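Local atomic coordinates of methylmalonyl-CoA carboxyltransferase 5S subunit (Propionibacterium freudenreichii subsp. shermanii, PDB entry 1RQB), a protein that transfers a carboxyl group from the biotin of the 1.3S subunit to pyruvate, forming oxaloacetate, with a cobalt ion bound in each subunit. Residues V31-H36 against G69-S74; M101-R104 against L108-Y111; T42-E47 against D291-I296; E85-F90 against N129-F134. All coordinates share one frame; numbering follows the deposited sequence.

Contact 1 of 4, residues V31-H36 against G69-S74; sequences VLRDAH and GATYDS. With CO (cobalt (II) ion), chain B.
Arg33 starts with CG anti to its own N (chi1 -164°) and bends twice, at chi2 and chi3, so its side chain crosses that of Thr71 at about a right angle, CG and CD lying against the CG2 methyl. Both segments follow neighbouring parallel strands of the TIM barrel, 23-29 and 63-68, and lie at the mouth that holds the cobalt and substrate site. The closest approach between the two side chains is 3.7 Å, from Arg33 CG to Thr71 CG2. Thr71 can offer its methyl because chi1 of 64° puts OG1 between backbone N and carbonyl carbon, where it bonds to Gly68 O. His36 brings CE1 to 4.1 Å from the same Thr71 CG2; its NE2 gives a weak bond to Leu32 O, and Arg33 O lies over one face of the ring toward its rim. Farther along Arg33, NH1 stands 3.8 Å from Gly69 CA, at a residue with positive phi and no side chain to intervene. NE pairs with Glu65 and NH1 with Gln37, two grips that fix the guanidinium beside the metal site. Asp34 OD2 sits above one face of that group, 3.3 Å from Arg33 NH1, so the pair is linked by charge and not by an aimed N-H. The other oxygen of Asp34 coordinates the cobalt together with carboxylated Lys195, His226 and His228. A water completes the link: it binds the cobalt at 2.3 Å from its oxygen and donates to Asp34 OD2 over 2.6 Å.

Contact 2 of 4, residues M101-R104 against L108-Y111; sequences MLLR and LLGY
The CD1 methyl of Leu103 is the central bump: it settles against the backbone of Leu108, 3.6 Å from Leu108 CA, and touches Leu108 CD2 and Leu109 CD2 at 4.0 Å each. It gets there because CG of Leu103 stands anti to N (chi1 -176°). Leu109 fills the next hollow with its forked end. Its CD2 nestles against both Leu103 CD1 and the carbonyl of Leu102, coming to 3.4 Å from Leu102 O, while CD1 meets the CE methyl of selenomethionine Met101, whose chain reaches it after a bend at chi3. Phe122 of helix 116-128 also packs against Met101, Leu103 and Leu109. This is the C-terminal end of strand 99-103 in the TIM barrel, where the chain leaves the strand and folds back in the loop leading to that helix. Cutting Leu109 back to an alanine is likely to open a gap beside Met101 CE and Leu103 CD1 and to strip the apolar cover from Leu102 O. Polar bonds fasten the other side of the turn. Arg104 N donates to Leu108 O over 3.2 Å. The same Leu108 O accepts from a water that also takes the N-H of Arg104 NE and donates to Gly110 O, sitting between the arginine chain and the two carbonyls. At the guanidinium edge, NH2 of Arg104 makes a weak direct bond of 3.4 Å to Gly110 O, and a second water bridges this pair, its bond from NH2 weak.

Contact 3 of 4, residues T42-E47 against D291-I296; sequences TRMAME and DHFKAI
Apolar contacts carry this junction, in which selenomethionine Met44 reaches from the loop after helix 31-39 of the TIM barrel to helix 283-296, the helix that follows strand 277-278. The side chain of Met44 crosses both Phe293 and Ile296 at about a right angle. Its CE methyl comes obliquely to one corner of the Phe293 ring, 3.4 Å from Phe293 CE2 and 3.6 Å from Phe293 CD2. One atom back, the selenium meets the CG2 methyl of the isoleucine, 4.2 Å from Met44 SE to Ile296 CG2. This reach follows from CG being anti to N (chi1 177°), after which bends at chi2 and chi3 swing the methyl onto the ring. Nearer its backbone, Met44 packs on His36, a substrate-binding residue, so the loop spans from the site to the helix. Phe293 in turn touches Val31.

Hydrogen bonds are made with neighbours instead: His292 NE2 to Asp48 O, and Ala45 N to Tyr300 OH. Lys294 reaches Thr307 of the second subunit, placing the helix at the dimer contact. CD2 of the preceding His292 lies 3.7 Å above the plane of the Phe293 ring, over its centre.

Contact 4 of 4, residues E85-F90 against N129-F134; sequences ERLRTF and NGMDVF
Helix 83-93 passes the end of helix 116-128 where Arg88 and Asn129 bring their CA atoms to 5.9 Å, and just there Gly130, at positive phi, closes the latter helix with a Schellman motif before the chain enters strand 133-136. Leu87 faces this turn. Its CD2 lies 3.7 Å from Asn129 CB, and its CD1 presses on the CE methyl of selenomethionine Met131 at 3.5 Å, a close fit for two methyl carbons. Met131 is folded at chi2 and chi3, and its side chain crosses that of Leu87 at about a right angle; both also pack on Trp67 of strand 63-68. The setting is the TIM barrel, with two successive outer helices meeting near the start of an inner strand. Beside this apolar patch, Arg88 NH1 donates to Asn129 OD1 over 2.9 Å. The donor stands above the amide carbonyl plane, 46° out of it, with the two flat groups turned 63° apart. The bend at chi3 of Arg88 also presents NE to Glu85 OE2, a salt bridge whose hydrogen bond is weak at 3.4 Å. A leucine in place of Arg88 would probably leave Asn129 OD1 without this donor and Glu85 without its charged mate. Asn129 ND2 is held by Lys125 O and Glu448 OE1. The amide is thus gripped at both ends, which should fix its flip, and the arginine shares its charge between a neutral acceptor and a carboxylate one helical turn back.

How the contacts relate
From the N terminus, 31-36 opens contact 1 and 42-47 opens contact 3 before 69-74 closes contact 1, so these two cross. Contact 4 then opens at 85-90. Contact 2 opens and closes inside it, at 101-104 and 108-111, and 129-134 closes contact 4; the pair lies nested in the long loop that contact 3 shuts at 291-296. Contact 1 joins the chain beyond strands 23-29 and 63-68, contact 2 folds the next loop onto strand 99-103, and the two meet at Gly69 N and Leu102 O. Contact 4 ties outer helices to the sheet that contact 2 shares through strands 99-103 and 133-136. Contact 3 brings helix 283-296 back to the early loop, which also packs on helix 83-93.

Contact 1 of 4, residues V31-H36 against G69-S74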
loop_
_atom_site.group_PDB
_atom_site.type_symbol
_atom_site.label_atom_id
_atom_site.label_comp_id
_atom_site.label_asym_id
_atom_site.label_seq_id
_atom_site.Cartn_x
_atom_site.Cartn_y
_atom_site.Cartn_z
ATOM N N VAL A 31 9.868 -10.771 -7.011
ATOM C CA VAL A 31 8.852 -11.799 -6.736
ATOM C C VAL A 31 9.430 -13.193 -6.486
ATOM O O VAL A 31 8.871 -13.950 -5.693
ATOM C CB VAL A 31 7.779 -11.893 -7.874
ATOM C CG1 VAL A 31 8.403 -12.437 -9.161
ATOM C CG2 VAL A 31 6.615 -12.799 -7.425
ATOM N N LEU A 32 10.546 -13.541 -7.122
ATOM C CA LEU A 32 11.093 -14.898 -6.976
ATOM C C LEU A 32 11.967 -15.068 -5.731
ATOM O O LEU A 32 12.401 -16.181 -5.439
ATOM C CB LEU A 32 11.888 -15.291 -8.219
ATOM C CG LEU A 32 11.093 -15.242 -9.529
ATOM C CD1 LEU A 32 12.020 -15.631 -10.672
ATOM C CD2 LEU A 32 9.872 -16.174 -9.478
ATOM N N ARG A 33 12.234 -13.998 -4.993
ATOM C CA ARG A 33 13.066 -14.175 -3.794
ATOM C C ARG A 33 12.519 -13.371 -2.613
ATOM O O ARG A 33 11.827 -13.914 -1.752
ATOM C CB ARG A 33 14.530 -13.786 -4.086
ATOM C CG ARG A 33 15.558 -14.283 -3.040
ATOM C CD ARG A 33 15.443 -13.618 -1.678
ATOM N NE ARG A 33 15.805 -12.201 -1.744
ATOM C CZ ARG A 33 16.086 -11.452 -0.683
ATOM N NH1 ARG A 33 16.037 -11.984 0.535
ATOM N NH2 ARG A 33 16.427 -10.175 -0.841
ATOM N N ASP A 34 12.783 -12.071 -2.581
ATOM C CA ASP A 34 12.411 -11.270 -1.406
ATOM C C ASP A 34 10.896 -11.157 -1.202
ATOM O O ASP A 34 10.437 -11.089 -0.062
ATOM C CB ASP A 34 13.040 -9.870 -1.488
ATOM C CG ASP A 34 13.338 -9.280 -0.111
ATOM O OD1 ASP A 34 13.567 -8.061 -0.030
ATOM O OD2 ASP A 34 13.358 -10.036 0.889
ATOM N N ALA A 35 10.100 -11.142 -2.269
ATOM C CA ALA A 35 8.651 -10.983 -2.070
ATOM C C ALA A 35 8.073 -12.129 -1.238
ATOM O O ALA A 35 7.362 -11.887 -0.263
ATOM C CB ALA A 35 7.913 -10.877 -3.415
ATOM N N HIS A 36 8.370 -13.383 -1.592
ATOM C CA HIS A 36 7.766 -14.471 -0.810
ATOM C C HIS A 36 8.528 -14.685 0.498
ATOM O O HIS A 36 7.975 -15.193 1.472
ATOM C CB HIS A 36 7.636 -15.755 -1.634
ATOM C CG HIS A 36 8.935 -16.357 -2.047
ATOM N ND1 HIS A 36 9.637 -17.230 -1.246
ATOM C CD2 HIS A 36 9.649 -16.232 -3.188
ATOM C CE1 HIS A 36 10.729 -17.620 -1.880
ATOM N NE2 HIS A 36 10.759 -17.030 -3.060
ATOM N N GLY A 69 19.653 -14.929 0.203
ATOM C CA GLY A 69 18.754 -14.557 1.276
ATOM C C GLY A 69 18.432 -15.833 2.038
ATOM O O GLY A 69 19.282 -16.713 2.165
ATOM N N ALA A 70 17.193 -15.958 2.499
ATOM C CA ALA A 70 16.769 -17.127 3.284
ATOM C C ALA A 70 16.275 -18.264 2.385
ATOM O O ALA A 70 15.858 -19.305 2.892
ATOM C CB ALA A 70 15.647 -16.713 4.247
ATOM N N THR A 71 16.337 -18.115 1.066
ATOM C CA THR A 71 15.794 -19.172 0.201
ATOM C C THR A 71 16.635 -20.451 0.233
ATOM O O THR A 71 16.102 -21.541 0.034
ATOM C CB THR A 71 15.640 -18.728 -1.266
ATOM O OG1 THR A 71 16.925 -18.448 -1.825
ATOM C CG2 THR A 71 14.744 -17.500 -1.361
ATOM N N TYR A 72 17.942 -20.345 0.464
ATOM C CA TYR A 72 18.773 -21.558 0.500
ATOM C C TYR A 72 18.296 -22.425 1.667
ATOM O O TYR A 72 17.984 -23.604 1.512
ATOM C CB TYR A 72 20.242 -21.164 0.680
ATOM C CG TYR A 72 21.257 -22.221 0.288
ATOM C CD1 TYR A 72 22.044 -22.061 -0.856
ATOM C CD2 TYR A 72 21.478 -23.345 1.090
ATOM C CE1 TYR A 72 23.038 -22.984 -1.187
ATOM C CE2 TYR A 72 22.477 -24.281 0.769
ATOM C CZ TYR A 72 23.251 -24.086 -0.369
ATOM O OH TYR A 72 24.251 -24.971 -0.686
ATOM N N ASP A 73 18.213 -21.813 2.837
ATOM C CA ASP A 73 17.745 -22.505 4.047
ATOM C C ASP A 73 16.346 -23.087 3.824
ATOM O O ASP A 73 16.090 -24.243 4.157
ATOM C CB ASP A 73 17.690 -21.531 5.226
ATOM C CG ASP A 73 17.029 -22.147 6.455
ATOM O OD1 ASP A 73 17.708 -22.897 7.182
ATOM O OD2 ASP A 73 15.823 -21.902 6.682
ATOM N N SER A 74 15.428 -22.299 3.270
ATOM C CA SER A 74 14.051 -22.779 3.083
ATOM C C SER A 74 13.997 -24.001 2.164
ATOM O O SER A 74 13.237 -24.939 2.396
ATOM C CB SER A 74 13.171 -21.685 2.493
ATOM O OG SER A 74 11.835 -22.158 2.377
HETATM CO CO CO B . 14.612 -6.953 1.293
HETATM O O HOH W 1 14.378 -8.619 2.809
#

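Contact 2 of 4, residues M101-R104 against L108-Y111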
loop_
_atom_site.group_PDB
_atom_site.type_symbol
_atom_site.label_atom_id
_atom_site.label_comp_id
_atom_site.label_asym_id
_atom_site.label_seq_id
_atom_site.Cartn_x
_atom_site.Cartn_y
_atom_site.Cartn_z
HETATM N N MSE A 101 21.328 -12.229 -6.690
HETATM C CA MSE A 101 21.164 -12.888 -5.386
HETATM C C MSE A 101 21.613 -11.923 -4.288
HETATM O O MSE A 101 22.303 -10.940 -4.554
HETATM C CB MSE A 101 22.024 -14.153 -5.270
HETATM C CG MSE A 101 23.537 -13.896 -5.180
HETATM SE SE MSE A 101 24.581 -15.496 -4.674
HETATM C CE MSE A 101 23.647 -15.932 -3.029
ATOM N N LEU A 102 21.194 -12.224 -3.065
ATOM C CA LEU A 102 21.585 -11.466 -1.869
ATOM C C LEU A 102 22.543 -12.378 -1.099
ATOM O O LEU A 102 22.201 -13.522 -0.803
ATOM C CB LEU A 102 20.360 -11.154 -0.996
ATOM C CG LEU A 102 20.691 -10.370 0.284
ATOM C CD1 LEU A 102 21.132 -8.958 -0.092
ATOM C CD2 LEU A 102 19.479 -10.316 1.224
ATOM N N LEU A 103 23.741 -11.877 -0.801
ATOM C CA LEU A 103 24.772 -12.672 -0.117
ATOM C C LEU A 103 25.305 -11.871 1.073
ATOM O O LEU A 103 25.773 -10.748 0.897
ATOM C CB LEU A 103 25.908 -12.959 -1.101
ATOM C CG LEU A 103 27.044 -13.851 -0.603
ATOM C CD1 LEU A 103 26.504 -15.264 -0.336
ATOM C CD2 LEU A 103 28.143 -13.883 -1.648
ATOM N N ARG A 104 25.277 -12.454 2.272
ATOM C CA ARG A 104 25.692 -11.703 3.464
ATOM C C ARG A 104 27.202 -11.784 3.709
ATOM O O ARG A 104 27.665 -12.263 4.742
ATOM C CB ARG A 104 24.883 -12.171 4.685
ATOM C CG ARG A 104 25.061 -11.270 5.926
ATOM C CD ARG A 104 24.004 -11.541 7.000
ATOM N NE ARG A 104 24.049 -12.885 7.570
ATOM C CZ ARG A 104 24.561 -13.163 8.767
ATOM N NH1 ARG A 104 25.072 -12.190 9.511
ATOM N NH2 ARG A 104 24.544 -14.404 9.231
ATOM N N LEU A 108 28.261 -15.598 4.083
ATOM C CA LEU A 108 27.632 -16.234 2.917
ATOM C C LEU A 108 26.134 -16.355 3.204
ATOM O O LEU A 108 25.486 -15.364 3.534
ATOM C CB LEU A 108 28.276 -17.600 2.645
ATOM C CG LEU A 108 29.768 -17.526 2.292
ATOM C CD1 LEU A 108 30.358 -18.934 2.206
ATOM C CD2 LEU A 108 29.950 -16.781 0.969
ATOM N N LEU A 109 25.569 -17.544 3.076
ATOM C CA LEU A 109 24.137 -17.709 3.364
ATOM C C LEU A 109 24.003 -18.499 4.668
ATOM O O LEU A 109 22.912 -18.928 5.040
ATOM C CB LEU A 109 23.442 -18.472 2.229
ATOM C CG LEU A 109 23.494 -17.806 0.857
ATOM C CD1 LEU A 109 22.769 -18.660 -0.172
ATOM C CD2 LEU A 109 22.864 -16.413 0.955
ATOM N N GLY A 110 25.138 -18.636 5.353
ATOM C CA GLY A 110 25.226 -19.401 6.582
ATOM C C GLY A 110 25.016 -18.699 7.908
ATOM O O GLY A 110 24.530 -17.571 7.967
ATOM N N TYR A 111 25.463 -19.367 8.966
ATOM C CA TYR A 111 25.250 -18.921 10.351
ATOM C C TYR A 111 26.504 -18.324 10.993
ATOM O O TYR A 111 26.441 -17.898 12.145
ATOM C CB TYR A 111 24.786 -20.133 11.167
ATOM C CG TYR A 111 25.872 -21.187 11.324
ATOM C CD1 TYR A 111 26.637 -21.264 12.492
ATOM C CD2 TYR A 111 26.180 -22.062 10.282
ATOM C CE1 TYR A 111 27.680 -22.179 12.615
ATOM C CE2 TYR A 111 27.226 -22.984 10.393
ATOM C CZ TYR A 111 27.973 -23.036 11.560
ATOM O OH TYR A 111 29.022 -23.927 11.661
HETATM O O HOH W 2 23.938 -15.435 6.007
HETATM O O HOH W 3 21.972 -15.871 8.949
#

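Contact 3 of 4, residues T42-E47 against D291-I296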
loop_
_atom_site.group_PDB
_atom_site.type_symbol
_atom_site.label_atom_id
_atom_site.label_comp_id
_atom_site.label_asym_id
_atom_site.label_seq_id
_atom_site.Cartn_x
_atom_site.Cartn_y
_atom_site.Cartn_z
ATOM N N THR A 42 9.178 -17.339 3.014
ATOM C CA THR A 42 10.082 -17.983 2.049
ATOM C C THR A 42 9.617 -19.392 1.675
ATOM O O THR A 42 10.422 -20.203 1.220
ATOM C CB THR A 42 11.521 -18.131 2.640
ATOM O OG1 THR A 42 11.780 -17.091 3.595
ATOM C CG2 THR A 42 12.554 -18.050 1.537
ATOM N N ARG A 43 8.324 -19.681 1.791
ATOM C CA ARG A 43 7.835 -21.040 1.522
ATOM C C ARG A 43 7.455 -21.285 0.059
ATOM O O ARG A 43 7.033 -22.388 -0.281
ATOM C CB ARG A 43 6.618 -21.342 2.393
ATOM C CG ARG A 43 6.882 -21.415 3.894
ATOM C CD ARG A 43 7.918 -22.482 4.206
ATOM N NE ARG A 43 7.821 -22.959 5.586
ATOM C CZ ARG A 43 8.203 -22.298 6.670
ATOM N NH1 ARG A 43 8.734 -21.086 6.577
ATOM N NH2 ARG A 43 8.049 -22.867 7.859
HETATM N N MSE A 44 7.615 -20.304 -0.820
HETATM C CA MSE A 44 7.197 -20.491 -2.217
HETATM C C MSE A 44 7.877 -21.700 -2.865
HETATM O O MSE A 44 9.102 -21.786 -2.924
HETATM C CB MSE A 44 7.512 -19.263 -3.061
HETATM C CG MSE A 44 7.149 -19.484 -4.503
HETATM SE SE MSE A 44 5.346 -18.929 -4.798
HETATM C CE MSE A 44 5.778 -17.175 -5.191
ATOM N N ALA A 45 7.062 -22.598 -3.408
ATOM C CA ALA A 45 7.572 -23.811 -4.065
ATOM C C ALA A 45 7.952 -23.494 -5.512
ATOM O O ALA A 45 7.277 -22.724 -6.194
ATOM C CB ALA A 45 6.512 -24.902 -4.033
HETATM N N MSE A 46 9.022 -24.128 -5.979
HETATM C CA MSE A 46 9.515 -23.917 -7.348
HETATM C C MSE A 46 8.399 -24.205 -8.356
HETATM O O MSE A 46 8.262 -23.501 -9.355
HETATM C CB MSE A 46 10.723 -24.824 -7.619
HETATM C CG MSE A 46 11.365 -24.570 -8.969
HETATM SE SE MSE A 46 11.945 -22.691 -9.119
HETATM C CE MSE A 46 13.463 -22.966 -10.303
ATOM N N GLU A 47 7.587 -25.225 -8.077
ATOM C CA GLU A 47 6.482 -25.607 -8.969
ATOM C C GLU A 47 5.528 -24.431 -9.192
ATOM O O GLU A 47 4.919 -24.306 -10.253
ATOM C CB GLU A 47 5.702 -26.794 -8.368
ATOM C CG GLU A 47 5.133 -26.524 -6.975
ATOM C CD GLU A 47 4.602 -27.773 -6.269
ATOM O OE1 GLU A 47 5.377 -28.744 -6.103
ATOM O OE2 GLU A 47 3.413 -27.773 -5.865
ATOM N N ASP A 291 -1.223 -11.993 -12.811
ATOM C CA ASP A 291 -2.319 -12.973 -12.785
ATOM C C ASP A 291 -1.799 -14.343 -12.350
ATOM O O ASP A 291 -2.477 -15.090 -11.645
ATOM C CB ASP A 291 -2.982 -13.056 -14.166
ATOM C CG ASP A 291 -3.910 -11.873 -14.435
ATOM O OD1 ASP A 291 -4.069 -11.030 -13.522
ATOM O OD2 ASP A 291 -4.484 -11.787 -15.543
ATOM N N HIS A 292 -0.585 -14.664 -12.760
ATOM C CA HIS A 292 -0.003 -15.958 -12.377
ATOM C C HIS A 292 0.089 -16.062 -10.854
ATOM O O HIS A 292 -0.366 -17.036 -10.257
ATOM C CB HIS A 292 1.405 -16.095 -12.946
ATOM C CG HIS A 292 2.087 -17.355 -12.523
ATOM N ND1 HIS A 292 1.910 -18.550 -13.185
ATOM C CD2 HIS A 292 2.881 -17.627 -11.461
ATOM C CE1 HIS A 292 2.563 -19.507 -12.548
ATOM N NE2 HIS A 292 3.159 -18.974 -11.497
ATOM N N PHE A 293 0.686 -15.057 -10.220
ATOM C CA PHE A 293 0.866 -15.136 -8.763
ATOM C C PHE A 293 -0.435 -14.865 -8.006
ATOM O O PHE A 293 -0.595 -15.321 -6.876
ATOM C CB PHE A 293 1.996 -14.216 -8.310
ATOM C CG PHE A 293 3.358 -14.742 -8.684
ATOM C CD1 PHE A 293 4.035 -14.240 -9.785
ATOM C CD2 PHE A 293 3.902 -15.833 -7.999
ATOM C CE1 PHE A 293 5.241 -14.820 -10.218
ATOM C CE2 PHE A 293 5.102 -16.426 -8.420
ATOM C CZ PHE A 293 5.773 -15.919 -9.534
ATOM N N LYS A 294 -1.368 -14.149 -8.614
ATOM C CA LYS A 294 -2.639 -13.876 -7.929
ATOM C C LYS A 294 -3.377 -15.196 -7.691
ATOM O O LYS A 294 -4.029 -15.385 -6.665
ATOM C CB LYS A 294 -3.519 -12.944 -8.769
ATOM C CG LYS A 294 -4.846 -12.643 -8.083
ATOM C CD LYS A 294 -5.736 -11.714 -8.891
ATOM C CE LYS A 294 -7.045 -11.458 -8.144
ATOM N NZ LYS A 294 -6.839 -11.021 -6.719
ATOM N N ALA A 295 -3.249 -16.114 -8.637
ATOM C CA ALA A 295 -3.918 -17.420 -8.549
ATOM C C ALA A 295 -3.202 -18.345 -7.562
ATOM O O ALA A 295 -3.818 -19.226 -6.964
ATOM C CB ALA A 295 -3.953 -18.069 -9.943
ATOM N N ILE A 296 -1.910 -18.130 -7.358
ATOM C CA ILE A 296 -1.115 -19.006 -6.486
ATOM C C ILE A 296 -1.062 -18.528 -5.032
ATOM O O ILE A 296 -1.023 -19.344 -4.112
ATOM C CB ILE A 296 0.329 -19.108 -7.049
ATOM C CG1 ILE A 296 0.343 -20.117 -8.195
ATOM C CG2 ILE A 296 1.340 -19.443 -5.942
ATOM C CD1 ILE A 296 1.633 -20.150 -8.947
#

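Contact 4 of 4, residues E85-F90 against N129-F134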
loop_
_atom_site.group_PDB
_atom_site.type_symbol
_atom_site.label_atom_id
_atom_site.label_comp_id
_atom_site.label_asym_id
_atom_site.label_seq_id
_atom_site.Cartn_x
_atom_site.Cartn_y
_atom_site.Cartn_z
ATOM N N GLU A 85 19.789 -26.720 -7.733
ATOM C CA GLU A 85 18.947 -27.139 -8.862
ATOM C C GLU A 85 17.982 -26.002 -9.206
ATOM O O GLU A 85 17.642 -25.787 -10.368
ATOM C CB GLU A 85 18.159 -28.400 -8.499
ATOM C CG GLU A 85 17.243 -28.907 -9.602
ATOM C CD GLU A 85 17.996 -29.463 -10.801
ATOM O OE1 GLU A 85 17.326 -29.956 -11.739
ATOM O OE2 GLU A 85 19.248 -29.412 -10.811
ATOM N N ARG A 86 17.536 -25.271 -8.185
ATOM C CA ARG A 86 16.623 -24.144 -8.422
ATOM C C ARG A 86 17.350 -23.073 -9.240
ATOM O O ARG A 86 16.802 -22.521 -10.192
ATOM C CB ARG A 86 16.136 -23.544 -7.091
ATOM C CG ARG A 86 15.301 -22.267 -7.273
ATOM C CD ARG A 86 14.832 -21.634 -5.947
ATOM N NE ARG A 86 13.828 -22.446 -5.262
ATOM C CZ ARG A 86 13.078 -22.013 -4.248
ATOM N NH1 ARG A 86 13.223 -20.776 -3.786
ATOM N NH2 ARG A 86 12.150 -22.807 -3.717
ATOM N N LEU A 87 18.595 -22.787 -8.864
ATOM C CA LEU A 87 19.395 -21.788 -9.586
ATOM C C LEU A 87 19.599 -22.241 -11.034
ATOM O O LEU A 87 19.440 -21.454 -11.965
ATOM C CB LEU A 87 20.758 -21.584 -8.910
ATOM C CG LEU A 87 21.778 -20.712 -9.658
ATOM C CD1 LEU A 87 21.174 -19.343 -9.984
ATOM C CD2 LEU A 87 23.023 -20.554 -8.803
ATOM N N ARG A 88 19.964 -23.506 -11.235
ATOM C CA ARG A 88 20.160 -23.996 -12.606
ATOM C C ARG A 88 18.875 -23.870 -13.426
ATOM O O ARG A 88 18.907 -23.493 -14.598
ATOM C CB ARG A 88 20.649 -25.450 -12.606
ATOM C CG ARG A 88 22.133 -25.549 -12.287
ATOM C CD ARG A 88 22.658 -26.973 -12.382
ATOM N NE ARG A 88 22.267 -27.814 -11.259
ATOM C CZ ARG A 88 23.033 -28.007 -10.189
ATOM N NH1 ARG A 88 24.217 -27.419 -10.109
ATOM N NH2 ARG A 88 22.622 -28.790 -9.202
ATOM N N THR A 89 17.746 -24.180 -12.804
ATOM C CA THR A 89 16.454 -24.111 -13.502
ATOM C C THR A 89 16.142 -22.664 -13.887
ATOM O O THR A 89 15.732 -22.395 -15.015
ATOM C CB THR A 89 15.319 -24.677 -12.627
ATOM O OG1 THR A 89 15.581 -26.059 -12.362
ATOM C CG2 THR A 89 13.982 -24.567 -13.347
ATOM N N PHE A 90 16.351 -21.732 -12.964
ATOM C CA PHE A 90 16.082 -20.316 -13.258
ATOM C C PHE A 90 16.981 -19.834 -14.399
ATOM O O PHE A 90 16.547 -19.070 -15.259
ATOM C CB PHE A 90 16.335 -19.457 -12.019
ATOM C CG PHE A 90 15.195 -19.460 -11.023
ATOM C CD1 PHE A 90 15.446 -19.282 -9.664
ATOM C CD2 PHE A 90 13.879 -19.605 -11.440
ATOM C CE1 PHE A 90 14.393 -19.249 -8.729
ATOM C CE2 PHE A 90 12.818 -19.572 -10.511
ATOM C CZ PHE A 90 13.087 -19.394 -9.154
ATOM N N ASN A 129 27.137 -21.604 -11.957
ATOM C CA ASN A 129 25.772 -22.112 -12.150
ATOM C C ASN A 129 24.832 -21.049 -12.725
ATOM O O ASN A 129 23.652 -21.322 -12.945
ATOM C CB ASN A 129 25.259 -22.697 -10.834
ATOM C CG ASN A 129 25.780 -24.114 -10.599
ATOM O OD1 ASN A 129 25.411 -25.037 -11.322
ATOM N ND2 ASN A 129 26.656 -24.284 -9.610
ATOM N N GLY A 130 25.352 -19.847 -12.987
ATOM C CA GLY A 130 24.531 -18.813 -13.603
ATOM C C GLY A 130 24.294 -17.449 -12.967
ATOM O O GLY A 130 23.713 -16.578 -13.614
HETATM N N MSE A 131 24.744 -17.230 -11.740
HETATM C CA MSE A 131 24.485 -15.942 -11.076
HETATM C C MSE A 131 25.202 -14.809 -11.817
HETATM O O MSE A 131 26.363 -14.947 -12.199
HETATM C CB MSE A 131 24.946 -16.018 -9.624
HETATM C CG MSE A 131 24.478 -14.855 -8.797
HETATM SE SE MSE A 131 22.547 -14.699 -8.987
HETATM C CE MSE A 131 22.011 -16.409 -8.322
ATOM N N ASP A 132 24.519 -13.676 -12.003
ATOM C CA ASP A 132 25.089 -12.534 -12.736
ATOM C C ASP A 132 25.417 -11.368 -11.800
ATOM O O ASP A 132 26.501 -10.790 -11.871
ATOM C CB ASP A 132 24.104 -12.019 -13.803
ATOM C CG ASP A 132 23.835 -13.032 -14.902
ATOM O OD1 ASP A 132 24.810 -13.476 -15.552
ATOM O OD2 ASP A 132 22.650 -13.380 -15.125
ATOM N N VAL A 133 24.463 -11.003 -10.948
ATOM C CA VAL A 133 24.649 -9.866 -10.034
ATOM C C VAL A 133 24.660 -10.375 -8.591
ATOM O O VAL A 133 23.767 -11.106 -8.166
ATOM C CB VAL A 133 23.498 -8.828 -10.190
ATOM C CG1 VAL A 133 23.700 -7.667 -9.218
ATOM C CG2 VAL A 133 23.444 -8.309 -11.628
ATOM N N PHE A 134 25.686 -9.984 -7.850
ATOM C CA PHE A 134 25.800 -10.394 -6.444
ATOM C C PHE A 134 25.646 -9.174 -5.534
ATOM O O PHE A 134 26.509 -8.297 -5.499
ATOM C CB PHE A 134 27.172 -11.018 -6.163
ATOM C CG PHE A 134 27.403 -12.345 -6.849
ATOM C CD1 PHE A 134 27.717 -12.406 -8.204
ATOM C CD2 PHE A 134 27.358 -13.531 -6.113
ATOM C CE1 PHE A 134 27.997 -13.647 -8.825
ATOM C CE2 PHE A 134 27.632 -14.762 -6.710
ATOM C CZ PHE A 134 27.956 -14.818 -8.073
#